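Uncharacterized protein (Bacillus cereus, PDB 5F2H) is of unknown function but belongs to the alpha/beta hydrolase superfamily, which suggests that it may hydrolyse an ester or a similar substrate. Local coordinates at the interface of chains A and B. Sequence-based numbering; all coordinates share one arbitrary frame. Chains: chain A/B, Uncharacterized protein.

Contact 1: the interface of chains A and B. Residues chain A 160-162, 189, 193; chain B 122-124.
With CG turned away from its carbonyl carbon (chi1 -70°), the ring of B:Tyr123 reaches across to chain A, where A:Phe193, its own CG opposite the backbone N (chi1 180°), extends from helix 179-195 to meet it. The CE1 edge of the tyrosine ring is flanked from opposite sides of its plane: CB of A:Ala161 lies 3.4 Å from CE1 of B:Tyr123 on one side, and CD2 of A:Phe193 comes within 3.6 Å of that CE1 on the other. The two aromatic side chains cross obliquely, and the small alanine lets the broad ring lie close to the strand. The ring rests on a backbone match: strand 120-124 of chain B runs antiparallel to strand 158-164 of chain A, continuing a beta-sheet from one chain into the other. A:Leu160 and B:Ile124 exchange two hydrogen bonds, the shorter from B:Ile124 N to A:Leu160 O at 2.8 Å. A:Leu162 and B:Lys122 form a second such pair, with A:Leu162 N 2.8 Å from B:Lys122 O. Branched, apolar leucine and isoleucine suit such strands. At the far end of the tyrosine, the phenol OH of B:Tyr123 lies 3.4 Å from the backbone O of A:His189.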
# COMPACT_ATOMS: atom_id res chain seq x y z
N LEU A 160 3.44 -6.09 11.84
CA LEU A 160 4.30 -7.15 12.37
C LEU A 160 3.97 -7.56 13.77
O LEU A 160 4.02 -6.75 14.70
CB LEU A 160 5.76 -6.71 12.32
CG LEU A 160 6.86 -7.60 12.89
CD1 LEU A 160 6.86 -8.99 12.28
CD2 LEU A 160 8.21 -6.91 12.68
N ALA A 161 3.64 -8.85 13.91
CA ALA A 161 3.31 -9.41 15.20
C ALA A 161 4.47 -10.29 15.61
O ALA A 161 4.90 -11.10 14.82
CB ALA A 161 2.04 -10.23 15.09
N LEU A 162 5.02 -10.07 16.80
CA LEU A 162 6.14 -10.87 17.29
C LEU A 162 5.71 -11.54 18.57
O LEU A 162 5.71 -10.90 19.61
CB LEU A 162 7.39 -10.01 17.54
CG LEU A 162 7.99 -9.29 16.33
CD1 LEU A 162 9.21 -8.48 16.72
CD2 LEU A 162 8.37 -10.29 15.24
N HIS A 189 -3.06 -15.70 19.70
CA HIS A 189 -2.65 -14.40 19.17
C HIS A 189 -3.34 -14.10 17.86
O HIS A 189 -3.88 -13.00 17.67
CB HIS A 189 -1.14 -14.29 18.96
CG HIS A 189 -0.34 -14.29 20.23
ND1 HIS A 189 0.50 -15.32 20.59
CD2 HIS A 189 -0.28 -13.39 21.24
CE1 HIS A 189 1.08 -15.03 21.75
NE2 HIS A 189 0.61 -13.87 22.16
N PHE A 193 -6.27 -11.26 16.85
CA PHE A 193 -6.01 -10.28 15.82
C PHE A 193 -7.08 -10.20 14.73
O PHE A 193 -7.49 -9.11 14.36
CB PHE A 193 -4.69 -10.56 15.15
CG PHE A 193 -4.36 -9.59 14.08
CD1 PHE A 193 -4.85 -9.76 12.79
CD2 PHE A 193 -3.58 -8.48 14.36
CE1 PHE A 193 -4.55 -8.85 11.80
CE2 PHE A 193 -3.27 -7.57 13.37
CZ PHE A 193 -3.75 -7.76 12.09
N LYS B 122 4.23 -8.56 20.73
CA LYS B 122 4.45 -7.17 20.44
C LYS B 122 4.04 -6.92 19.02
O LYS B 122 4.49 -7.64 18.13
CB LYS B 122 5.92 -6.82 20.56
CG LYS B 122 6.23 -5.39 20.13
CD LYS B 122 7.69 -5.07 20.35
CE LYS B 122 7.99 -3.63 19.99
NZ LYS B 122 9.42 -3.28 20.22
N TYR B 123 3.15 -5.95 18.83
CA TYR B 123 2.70 -5.58 17.50
C TYR B 123 3.38 -4.28 17.10
O TYR B 123 3.63 -3.42 17.93
CB TYR B 123 1.18 -5.41 17.42
CG TYR B 123 0.38 -6.69 17.53
CD1 TYR B 123 0.11 -7.46 16.40
CD2 TYR B 123 -0.15 -7.10 18.74
CE1 TYR B 123 -0.64 -8.63 16.48
CE2 TYR B 123 -0.91 -8.27 18.84
CZ TYR B 123 -1.16 -9.03 17.70
OH TYR B 123 -1.93 -10.18 17.80
N ILE B 124 3.72 -4.19 15.82
CA ILE B 124 4.38 -3.01 15.26
C ILE B 124 3.60 -2.68 13.99
O ILE B 124 3.92 -3.16 12.90
CB ILE B 124 5.85 -3.29 14.92
CG1 ILE B 124 6.60 -3.75 16.16
CG2 ILE B 124 6.52 -2.07 14.34
CD1 ILE B 124 8.07 -4.01 15.90

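Contact 2: the interface of chains A and B. Residues chain A 43, 46; chain B 140, 170.
The carboxamide oxygen OD1 of A:Asn43, a residue whose amide also meets B:Phe170, accepts a hydrogen bond from the backbone N of A:Gln46 at 3.1 Å. The bond is fairly straight at the hydrogen (162°), although the donor stands well above the carbonyl plane. This is helix N-capping: asparagine suits the place because its short side chain can fold back to receive an N-H of the first turn. With OD1 so engaged, the other branch of the amide turns to chain B, where ND2 of A:Asn43 lies 3.4 Å from CE1 of B:Phe170. The phenylalanine takes the crowded position between its backbone N and carbonyl carbon (chi1 58°), and its CE1-CZ edge is turned towards the two chain A amides. A:Gln46, bent at chi2, brings its amide to the CZ end of that edge, displaced to one side of the ring plane and inclined 33° to it, with CD 4.1 Å from CZ of B:Phe170. Amides can pass an aromatic edge obliquely while keeping polar atoms for other partners. Beyond the ring, the amide planes of A:Gln46 and B:Gln140 stand almost perpendicular, NE2 of the first 3.7 Å from OE1 of the second, too long for a hydrogen bond. B:Gln140 also sets its CG at the ring's edge, in plane. Chain A contributes the start of helix 44-58; B:Gln140 comes from the stretch between strand 131-136 and helix 143-150, and B:Phe170 from the segment following strand 158-164.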
# COMPACT_ATOMS: atom_id res chain seq x y z
N ASN A 43 -25.69 14.52 -16.72
CA ASN A 43 -26.43 15.78 -16.66
C ASN A 43 -27.66 15.93 -17.59
O ASN A 43 -27.53 16.22 -18.78
CB ASN A 43 -25.44 16.92 -16.87
CG ASN A 43 -25.98 18.26 -16.41
OD1 ASN A 43 -27.18 18.53 -16.48
ND2 ASN A 43 -25.09 19.10 -15.93
N GLN A 46 -28.36 19.48 -19.24
CA GLN A 46 -27.60 19.66 -20.48
C GLN A 46 -28.27 18.92 -21.63
O GLN A 46 -28.26 19.42 -22.77
CB GLN A 46 -26.18 19.15 -20.28
CG GLN A 46 -25.24 19.31 -21.46
CD GLN A 46 -24.98 20.76 -21.86
OE1 GLN A 46 -25.91 21.53 -22.08
NE2 GLN A 46 -23.70 21.10 -22.04
N GLN B 140 -18.50 22.32 -18.04
CA GLN B 140 -19.88 21.87 -18.13
C GLN B 140 -20.10 20.45 -17.65
O GLN B 140 -21.02 19.76 -18.11
CB GLN B 140 -20.38 22.04 -19.56
CG GLN B 140 -20.35 23.48 -19.99
CD GLN B 140 -20.94 23.66 -21.35
OE1 GLN B 140 -21.96 24.33 -21.52
NE2 GLN B 140 -20.39 22.96 -22.31
N PHE B 170 -25.02 26.40 -15.15
CA PHE B 170 -26.41 25.94 -15.23
C PHE B 170 -26.54 24.76 -14.26
O PHE B 170 -25.53 24.26 -13.77
CB PHE B 170 -26.80 25.52 -16.64
CG PHE B 170 -25.94 24.45 -17.20
CD1 PHE B 170 -26.26 23.11 -17.01
CD2 PHE B 170 -24.78 24.78 -17.91
CE1 PHE B 170 -25.44 22.12 -17.52
CE2 PHE B 170 -23.96 23.79 -18.42
CZ PHE B 170 -24.29 22.46 -18.23

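Contact 3: the interface of chains A and B. Residues chain A 10, 43, 45; chain B 142, 145, 170-173.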
# COMPACT_ATOMS: atom_id res chain seq x y z
N TYR A 10 -22.45 9.62 -22.20
CA TYR A 10 -22.98 10.98 -22.21
C TYR A 10 -22.21 11.84 -23.24
O TYR A 10 -22.80 12.51 -24.09
CB TYR A 10 -22.86 11.53 -20.80
CG TYR A 10 -23.18 12.98 -20.61
CD1 TYR A 10 -24.47 13.40 -20.40
CD2 TYR A 10 -22.16 13.94 -20.57
CE1 TYR A 10 -24.77 14.74 -20.21
CE2 TYR A 10 -22.45 15.28 -20.36
CZ TYR A 10 -23.76 15.67 -20.19
OH TYR A 10 -24.06 17.00 -20.02
N ASN A 43 -25.69 14.52 -16.72
CA ASN A 43 -26.43 15.78 -16.66
C ASN A 43 -27.66 15.93 -17.59
O ASN A 43 -27.53 16.22 -18.78
CB ASN A 43 -25.44 16.92 -16.87
CG ASN A 43 -25.98 18.26 -16.41
OD1 ASN A 43 -27.18 18.53 -16.48
ND2 ASN A 43 -25.09 19.10 -15.93
N ALA A 45 -30.05 18.22 -17.40
CA ALA A 45 -30.23 19.63 -17.74
C ALA A 45 -29.59 19.91 -19.09
O ALA A 45 -30.22 20.46 -19.98
CB ALA A 45 -29.63 20.50 -16.66
N ASN B 142 -19.28 17.70 -13.97
CA ASN B 142 -19.41 17.63 -12.53
C ASN B 142 -18.81 16.33 -12.09
O ASN B 142 -18.19 15.63 -12.89
CB ASN B 142 -20.88 17.75 -12.13
CG ASN B 142 -21.73 16.74 -12.82
OD1 ASN B 142 -21.33 15.59 -12.95
ND2 ASN B 142 -22.94 17.13 -13.22
N ILE B 145 -20.29 12.91 -13.83
CA ILE B 145 -19.83 12.72 -15.21
C ILE B 145 -18.37 12.33 -15.40
O ILE B 145 -18.02 11.65 -16.35
CB ILE B 145 -20.07 14.03 -15.99
CG1 ILE B 145 -21.57 14.28 -16.10
CG2 ILE B 145 -19.46 13.95 -17.38
CD1 ILE B 145 -21.91 15.59 -16.76
N PHE B 170 -25.02 26.40 -15.15
CA PHE B 170 -26.41 25.94 -15.23
C PHE B 170 -26.54 24.76 -14.26
O PHE B 170 -25.53 24.26 -13.77
CB PHE B 170 -26.80 25.52 -16.64
CG PHE B 170 -25.94 24.45 -17.20
CD1 PHE B 170 -26.26 23.11 -17.01
CD2 PHE B 170 -24.78 24.78 -17.91
CE1 PHE B 170 -25.44 22.12 -17.52
CE2 PHE B 170 -23.96 23.79 -18.42
CZ PHE B 170 -24.29 22.46 -18.23
N SER B 171 -27.77 24.35 -13.98
CA SER B 171 -28.04 23.24 -13.07
C SER B 171 -27.09 22.07 -13.27
O SER B 171 -27.05 21.48 -14.33
CB SER B 171 -29.48 22.73 -13.22
OG SER B 171 -30.46 23.67 -12.77
N ASP B 172 -26.30 21.77 -12.24
CA ASP B 172 -25.34 20.66 -12.26
C ASP B 172 -24.22 20.74 -13.31
O ASP B 172 -23.57 19.74 -13.58
CB ASP B 172 -26.07 19.33 -12.39
CG ASP B 172 -27.11 19.11 -11.31
OD1 ASP B 172 -26.96 19.67 -10.20
OD2 ASP B 172 -28.08 18.37 -11.57
N GLY B 173 -23.99 21.91 -13.91
CA GLY B 173 -22.92 22.09 -14.92
C GLY B 173 -21.90 23.09 -14.36
O GLY B 173 -22.25 24.21 -14.03
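Over one face of the A:Tyr10 ring lies the methyl end of B:Ile145, its CD1 3.7 Å from CE2 near the rim. The other flat ring, B:Phe170, has CA of B:Gly173 on one face, 3.5 Å above its plane; a glycine suits a spot where a chain runs so close to an aromatic. B:Ile145 reaches chain A with CG1 opposite its carbonyl carbon (chi1 -65°) and the rest extended, so that CD1 also touches CB of A:Asn43 at 3.8 Å. This branched apolar side chain fills the seam between tyrosine and asparagine. ND2 of A:Asn43 makes a weak hydrogen bond to the backbone O of B:Ser171, at 3.5 Å. The same ND2 comes nearer, 2.9 Å, to the backbone O of B:Asp172, but its N-H points away; that oxygen accepts a hydrogen bond from ND2 of B:Asn142 at 2.7 Å, in the carbonyl plane. The other branch of that amide, OD1, takes the backbone N of B:Ile145 at 3.0 Å, nearly along the C=O axis. B:Asn142 thus ties the loop leading into strand 173-174 to the helix that presents the isoleucine. In the fold, B:Asn142 caps the start of helix 143-150, and across the interface A:Tyr10 opens helix 10-23 and A:Ala45 lies in the first turn of helix 44-58.

Contacts 2 and 3 are one continuous patch: their C-alpha centres lie about 3 Å apart, and A:Asn43 and B:Phe170 belong to both. Contact 1 is remote, its C-alpha centre about 53 Å from that of contact 2 and 50 Å from that of contact 3. At contact 1 chain B lends a strand to a sheet of chain A, whereas at contacts 2 and 3 N-terminal helices of chain A pack on the hydrolase-like part of chain B. Each contact has a twin with the chains exchanged, so each chain plays both roles. Such reciprocity suggests an exchange of segments between subunits, though the structure alone does not show that this dimer forms in solution.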